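Dna-binding protein RAP1 (Saccharomyces cerevisiae, PDB 4BJT) binds DNA, probably as a repressor and activator of transcription, and, through its all-helical C-terminal domain, takes up the Rap1-binding module of the telomere protein Rif1. Local coordinates at residues T75-L81 with T119-F125; T131-G135 with M192-F196; V158-W162 with R189-R193. All coordinates share one frame; numbering follows the deposited sequence.

Interaction 1: residues T75-L81 with T119-F125; sequences TDLFLPL and TGIRKNF
The first torsion of Phe125 (chi1 -174°) swings its ring away from the backbone N and brings it against Leu77 and Phe78, while the near-straight run of Arg122 from CG to NE carries its guanidinium across the same backbone. Leu77 places CD2 over the centre of the Phe125 ring, 3.9 Å from its centroid and only 9° off the normal, a CH-pi contact. The rim of that ring also meets Phe78 in an offset edge-to-face pair with the planes at 87°, CE2 of Phe125 lying 3.9 Å from CZ of Phe78. Arg122 NE reaches Thr75 O at 2.8 Å, and NH2 adds a weak second bond to that carbonyl, while Leu79 CD2 lies over one guanidinium face. The main chains join by two bonds, Leu79 N to Gly120 O (2.8 Å) and Arg122 N to Leu77 O (3.1 Å). A water donates to both Asp76 O and Asn124 OD1. Met147 and Phe144 of helix 140-150 continue the apolar side. Positive phi at Gly120 ends helix 108-119, Arg122 occupies the N-cap position of helix 123-132, and between them Ile121 forms a single beta bridge with Phe78, tying an interhelical connection to a loop in a helical domain.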
loop_
_atom_site.group_PDB
_atom_site.type_symbol
_atom_site.label_atom_id
_atom_site.label_comp_id
_atom_site.label_asym_id
_atom_site.label_seq_id
_atom_site.Cartn_x
_atom_site.Cartn_y
_atom_site.Cartn_z
ATOM N N THR C 75 5.725 -17.166 -2.297
ATOM C CA THR C 75 6.337 -17.074 -3.636
ATOM C C THR C 75 5.349 -16.652 -4.716
ATOM O O THR C 75 5.797 -16.287 -5.808
ATOM C CB THR C 75 7.080 -18.353 -4.012
ATOM O OG1 THR C 75 6.140 -19.435 -4.132
ATOM C CG2 THR C 75 8.196 -18.692 -3.036
ATOM N N ASP C 76 4.026 -16.655 -4.448
ATOM C CA ASP C 76 3.115 -16.114 -5.457
ATOM C C ASP C 76 3.076 -14.599 -5.431
ATOM O O ASP C 76 2.572 -14.017 -6.387
ATOM C CB ASP C 76 1.697 -16.665 -5.368
ATOM C CG ASP C 76 1.016 -16.316 -4.116
ATOM O OD1 ASP C 76 1.531 -16.672 -3.081
ATOM O OD2 ASP C 76 -0.039 -15.643 -4.179
ATOM N N LEU C 77 3.601 -13.958 -4.360
ATOM C CA LEU C 77 3.645 -12.501 -4.215
ATOM C C LEU C 77 5.043 -11.898 -4.377
ATOM O O LEU C 77 5.173 -10.764 -4.824
ATOM C CB LEU C 77 3.125 -12.126 -2.833
ATOM C CG LEU C 77 1.677 -12.526 -2.530
ATOM C CD1 LEU C 77 1.344 -12.199 -1.081
ATOM C CD2 LEU C 77 0.713 -11.833 -3.457
ATOM N N PHE C 78 6.079 -12.669 -4.018
ATOM C CA PHE C 78 7.464 -12.207 -4.009
ATOM C C PHE C 78 8.368 -13.095 -4.801
ATOM O O PHE C 78 8.175 -14.319 -4.871
ATOM C CB PHE C 78 7.964 -12.143 -2.575
ATOM C CG PHE C 78 7.211 -11.157 -1.714
ATOM C CD1 PHE C 78 7.568 -9.823 -1.688
ATOM C CD2 PHE C 78 6.151 -11.571 -0.927
ATOM C CE1 PHE C 78 6.918 -8.928 -0.843
ATOM C CE2 PHE C 78 5.447 -10.662 -0.141
ATOM C CZ PHE C 78 5.848 -9.350 -0.085
ATOM N N LEU C 79 9.389 -12.469 -5.388
ATOM C CA LEU C 79 10.405 -13.125 -6.205
ATOM C C LEU C 79 11.540 -13.618 -5.343
ATOM O O LEU C 79 11.698 -13.193 -4.190
ATOM C CB LEU C 79 10.950 -12.106 -7.227
ATOM C CG LEU C 79 9.952 -11.711 -8.299
ATOM C CD1 LEU C 79 10.123 -10.285 -8.716
ATOM C CD2 LEU C 79 10.024 -12.621 -9.474
ATOM N N PRO C 80 12.422 -14.484 -5.903
ATOM C CA PRO C 80 13.534 -14.992 -5.096
ATOM C C PRO C 80 14.387 -13.899 -4.426
ATOM O O PRO C 80 14.807 -14.089 -3.290
ATOM C CB PRO C 80 14.327 -15.839 -6.097
ATOM C CG PRO C 80 13.301 -16.290 -7.070
ATOM C CD PRO C 80 12.343 -15.147 -7.211
ATOM N N LEU C 81 14.584 -12.724 -5.075
ATOM C CA LEU C 81 15.389 -11.657 -4.496
ATOM C C LEU C 81 14.879 -11.233 -3.112
ATOM O O LEU C 81 15.676 -10.983 -2.209
ATOM C CB LEU C 81 15.431 -10.443 -5.450
ATOM C CG LEU C 81 16.197 -9.210 -4.956
ATOM C CD1 LEU C 81 17.686 -9.502 -4.848
ATOM C CD2 LEU C 81 16.026 -8.074 -5.932
ATOM N N THR C 119 13.530 -4.825 -4.861
ATOM C CA THR C 119 12.912 -5.375 -3.652
ATOM C C THR C 119 12.258 -6.752 -3.855
ATOM O O THR C 119 11.829 -7.313 -2.862
ATOM C CB THR C 119 11.907 -4.377 -3.034
ATOM O OG1 THR C 119 11.091 -3.818 -4.042
ATOM C CG2 THR C 119 12.575 -3.241 -2.306
ATOM N N GLY C 120 12.169 -7.271 -5.081
ATOM C CA GLY C 120 11.602 -8.599 -5.281
ATOM C C GLY C 120 10.105 -8.681 -5.086
ATOM O O GLY C 120 9.592 -9.754 -4.761
ATOM N N ILE C 121 9.383 -7.589 -5.309
ATOM C CA ILE C 121 7.920 -7.599 -5.242
ATOM C C ILE C 121 7.409 -7.872 -6.654
ATOM O O ILE C 121 7.825 -7.186 -7.591
ATOM C CB ILE C 121 7.367 -6.274 -4.707
ATOM C CG1 ILE C 121 7.971 -5.913 -3.317
ATOM C CG2 ILE C 121 5.823 -6.330 -4.650
ATOM C CD1 ILE C 121 7.839 -4.453 -2.996
ATOM N N ARG C 122 6.527 -8.873 -6.828
ATOM C CA ARG C 122 6.026 -9.194 -8.172
ATOM C C ARG C 122 5.215 -8.032 -8.740
ATOM O O ARG C 122 4.514 -7.348 -8.008
ATOM C CB ARG C 122 5.224 -10.492 -8.173
ATOM C CG ARG C 122 6.127 -11.702 -7.926
ATOM C CD ARG C 122 5.367 -12.998 -7.984
ATOM N NE ARG C 122 6.202 -14.144 -7.620
ATOM C CZ ARG C 122 7.043 -14.790 -8.420
ATOM N NH1 ARG C 122 7.169 -14.433 -9.698
ATOM N NH2 ARG C 122 7.743 -15.820 -7.960
ATOM N N LYS C 123 5.322 -7.818 -10.063
ATOM C CA LYS C 123 4.695 -6.675 -10.713
ATOM C C LYS C 123 3.182 -6.599 -10.555
ATOM O O LYS C 123 2.629 -5.497 -10.383
ATOM C CB LYS C 123 5.066 -6.629 -12.190
ATOM C CG LYS C 123 6.527 -6.401 -12.445
ATOM C CD LYS C 123 6.754 -6.457 -13.945
ATOM C CE LYS C 123 8.182 -6.260 -14.301
ATOM N NZ LYS C 123 8.384 -6.353 -15.780
ATOM N N ASN C 124 2.515 -7.730 -10.620
ATOM C CA ASN C 124 1.055 -7.751 -10.450
ATOM C C ASN C 124 0.663 -7.399 -9.001
ATOM O O ASN C 124 -0.318 -6.687 -8.779
ATOM C CB ASN C 124 0.429 -9.062 -10.883
ATOM C CG ASN C 124 1.005 -10.295 -10.262
ATOM O OD1 ASN C 124 2.106 -10.290 -9.704
ATOM N ND2 ASN C 124 0.311 -11.404 -10.416
ATOM N N PHE C 125 1.485 -7.803 -8.021
ATOM C CA PHE C 125 1.230 -7.427 -6.634
ATOM C C PHE C 125 1.469 -5.931 -6.412
ATOM O O PHE C 125 0.609 -5.260 -5.837
ATOM C CB PHE C 125 2.097 -8.276 -5.697
ATOM C CG PHE C 125 1.845 -8.116 -4.218
ATOM C CD1 PHE C 125 0.569 -7.860 -3.733
ATOM C CD2 PHE C 125 2.845 -8.393 -3.302
ATOM C CE1 PHE C 125 0.326 -7.791 -2.371
ATOM C CE2 PHE C 125 2.596 -8.335 -1.935
ATOM C CZ PHE C 125 1.352 -8.010 -1.479
HETATM O O HOH W 1 1.698 -11.468 -7.221
#

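Interaction 2: residues T131-G135 with M192-F196; sequences TCLSG and MRKRF
The Phe196 ring carries Ser134 over one face: CB of Ser134 stands 4.2 Å from the ring centroid, 23° off the normal, in a CH-pi contact displaced toward the rim. The guanidinium of Arg193 is used differently, by its edge. Its NH1 meets Thr131 O at 2.8 Å, with an N-H...O angle of 171° and the oxygen practically in the guanidinium plane. The same nitrogen donates to Ser134 OG at 3.0 Å, again close to that plane, so two acceptors hold one NH1 and restrict the rotation of the flat group. A bend at chi2 (77°) in the Arg193 chain lets the guanidinium reach these acceptors instead of running straight out from its helix.

Thr131 O has a second donor, the backbone N of Ser134 at 3.1 Å. That bond belongs to the Schellman motif closing helix 123-132, where Ser134 turns to positive phi; the arginine therefore binds a carbonyl of the last helical turn and the hydroxyl of the residue that ends it. Met192 places SD 3.7 Å from Ser134 O, and Phe196 CZ comes to 3.3 Å from the same oxygen, so Ser134 is flanked by three side chains of one helix.

NE of Arg193 makes a salt bridge with Asp167, which gives the guanidinium a second fixed edge. The bound Rif1 peptide packs on Thr131, Met192 and Phe196 and hydrogen-bonds to the backbone of Gly135, placing this junction beside the peptide site. Helix 164-171 touches Arg193 through Leu170, helix 140-150 meets Cys132 and Leu133, and Leu202, the C-terminal residue, packs on Thr131, Arg193 and Phe196, leaving the end of helix 123-132 against the flank of helix 187-198.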
loop_
_atom_site.group_PDB
_atom_site.type_symbol
_atom_site.label_atom_id
_atom_site.label_comp_id
_atom_site.label_asym_id
_atom_site.label_seq_id
_atom_site.Cartn_x
_atom_site.Cartn_y
_atom_site.Cartn_z
ATOM N N THR C 131 -2.923 0.416 -6.652
ATOM C CA THR C 131 -4.330 0.696 -6.890
ATOM C C THR C 131 -5.089 0.876 -5.570
ATOM O O THR C 131 -5.857 1.828 -5.441
ATOM C CB THR C 131 -4.940 -0.395 -7.765
ATOM O OG1 THR C 131 -4.201 -0.461 -8.995
ATOM C CG2 THR C 131 -6.396 -0.128 -8.085
ATOM N N CYS C 132 -4.868 0.011 -4.587
ATOM C CA CYS C 132 -5.604 0.146 -3.340
ATOM C C CYS C 132 -5.110 1.298 -2.469
ATOM O O CYS C 132 -5.824 1.708 -1.549
ATOM C CB CYS C 132 -5.656 -1.156 -2.570
ATOM S SG CYS C 132 -4.229 -1.481 -1.543
ATOM N N LEU C 133 -3.919 1.861 -2.787
ATOM C CA LEU C 133 -3.409 3.035 -2.105
ATOM C C LEU C 133 -3.848 4.327 -2.837
ATOM O O LEU C 133 -3.396 5.400 -2.442
ATOM C CB LEU C 133 -1.874 3.025 -2.035
ATOM C CG LEU C 133 -1.239 1.847 -1.294
ATOM C CD1 LEU C 133 0.269 2.007 -1.210
ATOM C CD2 LEU C 133 -1.865 1.593 0.016
ATOM N N SER C 134 -4.630 4.227 -3.912
ATOM C CA SER C 134 -5.000 5.395 -4.744
ATOM C C SER C 134 -3.729 6.120 -5.253
ATOM O O SER C 134 -3.728 7.345 -5.382
ATOM C CB SER C 134 -5.910 6.367 -3.985
ATOM O OG SER C 134 -7.081 5.743 -3.498
ATOM N N GLY C 135 -2.667 5.354 -5.503
ATOM C CA GLY C 135 -1.396 5.865 -6.002
ATOM C C GLY C 135 -0.534 6.630 -5.016
ATOM O O GLY C 135 0.437 7.254 -5.436
ATOM N N MET C 192 -10.591 11.704 -3.071
ATOM C CA MET C 192 -9.711 11.202 -4.125
ATOM C C MET C 192 -10.250 9.877 -4.687
ATOM O O MET C 192 -10.262 9.669 -5.911
ATOM C CB MET C 192 -8.277 11.007 -3.639
ATOM C CG MET C 192 -7.361 10.584 -4.781
ATOM S SD MET C 192 -5.644 10.370 -4.316
ATOM C CE MET C 192 -5.076 12.002 -4.507
ATOM N N ARG C 193 -10.694 8.983 -3.800
ATOM C CA ARG C 193 -11.206 7.671 -4.207
ATOM C C ARG C 193 -12.448 7.811 -5.109
ATOM O O ARG C 193 -12.585 7.125 -6.142
ATOM C CB ARG C 193 -11.520 6.811 -2.962
ATOM C CG ARG C 193 -11.627 5.322 -3.273
ATOM C CD ARG C 193 -10.258 4.695 -3.456
ATOM N NE ARG C 193 -10.306 3.253 -3.679
ATOM C CZ ARG C 193 -9.290 2.536 -4.160
ATOM N NH1 ARG C 193 -8.117 3.114 -4.411
ATOM N NH2 ARG C 193 -9.434 1.229 -4.386
ATOM N N LYS C 194 -13.319 8.730 -4.756
ATOM C CA LYS C 194 -14.497 9.041 -5.579
ATOM C C LYS C 194 -14.098 9.533 -6.957
ATOM O O LYS C 194 -14.707 9.104 -7.957
ATOM C CB LYS C 194 -15.371 10.101 -4.900
ATOM C CG LYS C 194 -16.100 9.588 -3.692
ATOM C CD LYS C 194 -17.116 10.635 -3.193
ATOM C CE LYS C 194 -17.919 10.119 -2.036
ATOM N NZ LYS C 194 -18.700 11.198 -1.368
ATOM N N ARG C 195 -13.087 10.413 -7.034
ATOM C CA ARG C 195 -12.590 10.926 -8.326
ATOM C C ARG C 195 -12.063 9.771 -9.186
ATOM O O ARG C 195 -12.318 9.755 -10.403
ATOM C CB ARG C 195 -11.465 11.974 -8.150
ATOM C CG ARG C 195 -11.959 13.340 -7.668
ATOM C CD ARG C 195 -10.928 14.443 -7.883
ATOM N NE ARG C 195 -9.742 14.307 -7.038
ATOM C CZ ARG C 195 -9.653 14.661 -5.755
ATOM N NH1 ARG C 195 -10.707 15.167 -5.117
ATOM N NH2 ARG C 195 -8.516 14.487 -5.092
ATOM N N PHE C 196 -11.356 8.800 -8.557
ATOM C CA PHE C 196 -10.830 7.604 -9.254
ATOM C C PHE C 196 -11.969 6.825 -9.877
ATOM O O PHE C 196 -11.860 6.412 -11.032
ATOM C CB PHE C 196 -10.090 6.650 -8.292
ATOM C CG PHE C 196 -8.592 6.774 -8.155
ATOM C CD1 PHE C 196 -8.007 7.983 -7.815
ATOM C CD2 PHE C 196 -7.771 5.656 -8.265
ATOM C CE1 PHE C 196 -6.626 8.096 -7.672
ATOM C CE2 PHE C 196 -6.390 5.772 -8.127
ATOM C CZ PHE C 196 -5.825 7.002 -7.871
#

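Interaction 3: residues V158-W162 with R189-R193; sequences VPGIW and RMEMR
Trp162 and Arg193 make the close-packed half of this contact; at the looser, partly exposed side no bond joins Arg189 to Pro159 or Gly160. The first torsion of Trp162 (chi1 -71°) places CG beside the backbone N and lays the indole against Arg193. The aliphatic part of Arg193 runs over one indole face, CD lying 3.5 Å from the centroid of the five-membered ring and 9° off its normal. Farther along, the guanidinium lies flat on the tryptophan, planes 9° apart, as an off-centre cation-pi pair with CZ 4.3 Å from that centroid. A water accepts weakly from Trp162 NE1 and donates to Arg189 O at 2.9 Å, linking ring and helix.

On the looser side, Arg189 turns a guanidinium face to Gly160, whose CA is 3.5 Å from NE, while Pro159 CB stays 4.2 Å from NH1. This arginine is partly exposed, its NH1 held by a salt bridge to Glu55 and a hydrogen bond to His185 O. The ring of His185 stacks with Trp162. Gly160 occupies the third position of a type II beta turn from Val158 to Ile161, and this turn, followed by a tryptophan-arginine stack, packs the connection between helices 140-150 and 164-171 on helix 187-198.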
loop_
_atom_site.group_PDB
_atom_site.type_symbol
_atom_site.label_atom_id
_atom_site.label_comp_id
_atom_site.label_asym_id
_atom_site.label_seq_id
_atom_site.Cartn_x
_atom_site.Cartn_y
_atom_site.Cartn_z
ATOM N N VAL C 158 -6.482 -0.486 7.997
ATOM C CA VAL C 158 -5.409 0.487 7.999
ATOM C C VAL C 158 -5.764 1.729 7.186
ATOM O O VAL C 158 -6.079 1.604 5.989
ATOM C CB VAL C 158 -4.118 -0.131 7.445
ATOM C CG1 VAL C 158 -2.990 0.894 7.390
ATOM C CG2 VAL C 158 -3.703 -1.360 8.275
ATOM N N PRO C 159 -5.679 2.924 7.819
ATOM C CA PRO C 159 -5.897 4.176 7.066
ATOM C C PRO C 159 -5.016 4.265 5.817
ATOM O O PRO C 159 -3.804 3.992 5.858
ATOM C CB PRO C 159 -5.517 5.253 8.091
ATOM C CG PRO C 159 -5.822 4.633 9.403
ATOM C CD PRO C 159 -5.334 3.212 9.221
ATOM N N GLY C 160 -5.621 4.621 4.703
ATOM C CA GLY C 160 -4.931 4.734 3.424
ATOM C C GLY C 160 -4.942 3.486 2.570
ATOM O O GLY C 160 -4.575 3.548 1.398
ATOM N N ILE C 161 -5.343 2.336 3.132
ATOM C CA ILE C 161 -5.370 1.080 2.389
ATOM C C ILE C 161 -6.807 0.722 2.143
ATOM O O ILE C 161 -7.522 0.322 3.057
ATOM C CB ILE C 161 -4.617 -0.030 3.190
ATOM C CG1 ILE C 161 -3.187 0.439 3.515
ATOM C CG2 ILE C 161 -4.657 -1.367 2.426
ATOM C CD1 ILE C 161 -2.311 -0.573 4.180
ATOM N N TRP C 162 -7.261 0.934 0.898
ATOM C CA TRP C 162 -8.643 0.693 0.540
ATOM C C TRP C 162 -8.906 -0.777 0.269
ATOM O O TRP C 162 -8.357 -1.341 -0.669
ATOM C CB TRP C 162 -9.026 1.526 -0.693
ATOM C CG TRP C 162 -9.118 2.981 -0.397
ATOM C CD1 TRP C 162 -8.107 3.891 -0.384
ATOM C CD2 TRP C 162 -10.314 3.704 -0.090
ATOM N NE1 TRP C 162 -8.594 5.132 -0.047
ATOM C CE2 TRP C 162 -9.948 5.045 0.145
ATOM C CE3 TRP C 162 -11.660 3.347 -0.008
ATOM C CZ2 TRP C 162 -10.884 6.030 0.471
ATOM C CZ3 TRP C 162 -12.584 4.326 0.276
ATOM C CH2 TRP C 162 -12.189 5.638 0.570
ATOM N N ARG C 189 -8.916 11.602 1.426
ATOM C CA ARG C 189 -8.762 10.314 0.722
ATOM C C ARG C 189 -10.073 9.847 0.105
ATOM O O ARG C 189 -10.068 9.261 -0.986
ATOM C CB ARG C 189 -8.262 9.217 1.671
ATOM C CG ARG C 189 -6.849 9.430 2.150
ATOM C CD ARG C 189 -6.272 8.126 2.640
ATOM N NE ARG C 189 -4.922 8.257 3.180
ATOM C CZ ARG C 189 -4.607 8.394 4.476
ATOM N NH1 ARG C 189 -5.563 8.447 5.406
ATOM N NH2 ARG C 189 -3.331 8.466 4.849
ATOM N N MET C 190 -11.184 10.049 0.821
ATOM C CA MET C 190 -12.494 9.658 0.306
ATOM C C MET C 190 -12.827 10.413 -0.981
ATOM O O MET C 190 -13.247 9.785 -1.961
ATOM C CB MET C 190 -13.600 9.789 1.331
ATOM C CG MET C 190 -14.904 9.304 0.761
ATOM S SD MET C 190 -16.282 9.337 1.867
ATOM C CE MET C 190 -16.595 11.133 1.941
ATOM N N GLU C 191 -12.533 11.712 -1.019
ATOM C CA GLU C 191 -12.776 12.504 -2.223
ATOM C C GLU C 191 -11.870 12.023 -3.365
ATOM O O GLU C 191 -12.339 11.915 -4.512
ATOM C CB GLU C 191 -12.593 13.991 -1.957
ATOM C CG GLU C 191 -13.675 14.559 -1.060
ATOM C CD GLU C 191 -15.111 14.457 -1.548
ATOM O OE1 GLU C 191 -15.326 14.331 -2.776
ATOM O OE2 GLU C 191 -16.027 14.510 -0.693
ATOM N N MET C 192 -10.591 11.704 -3.071
ATOM C CA MET C 192 -9.711 11.202 -4.125
ATOM C C MET C 192 -10.250 9.877 -4.687
ATOM O O MET C 192 -10.262 9.669 -5.911
ATOM C CB MET C 192 -8.277 11.007 -3.639
ATOM C CG MET C 192 -7.361 10.584 -4.781
ATOM S SD MET C 192 -5.644 10.370 -4.316
ATOM C CE MET C 192 -5.076 12.002 -4.507
ATOM N N ARG C 193 -10.694 8.983 -3.800
ATOM C CA ARG C 193 -11.206 7.671 -4.207
ATOM C C ARG C 193 -12.448 7.811 -5.109
ATOM O O ARG C 193 -12.585 7.125 -6.142
ATOM C CB ARG C 193 -11.520 6.811 -2.962
ATOM C CG ARG C 193 -11.627 5.322 -3.273
ATOM C CD ARG C 193 -10.258 4.695 -3.456
ATOM N NE ARG C 193 -10.306 3.253 -3.679
ATOM C CZ ARG C 193 -9.290 2.536 -4.160
ATOM N NH1 ARG C 193 -8.117 3.114 -4.411
ATOM N NH2 ARG C 193 -9.434 1.229 -4.386
HETATM O O HOH W 2 -7.798 7.551 -1.453
#

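How the interactions relate
Interactions 2 and 3 adjoin: their centres are 7 Å apart, both use helix 187-198, and Arg193 serves one with its edge and the other with its face. A probable hydrogen bond from Trp162 N to Cys132 O joins them directly. Interaction 1 shares helix 123-132 with interaction 2 but grips its start, where interaction 2 takes its end; the centres are 23 Å apart, and interaction 3 lies across the chain centre from it. Interaction 3 is buried, the other two partly so. Backbone pairing and aromatic packing dominate interaction 1, side-chain-to-carbonyl bonding interaction 2, and cation-pi stacking interaction 3. Interaction 2 has five residues within reach of the bound Rif1 peptide, interaction 3 Met192 alone.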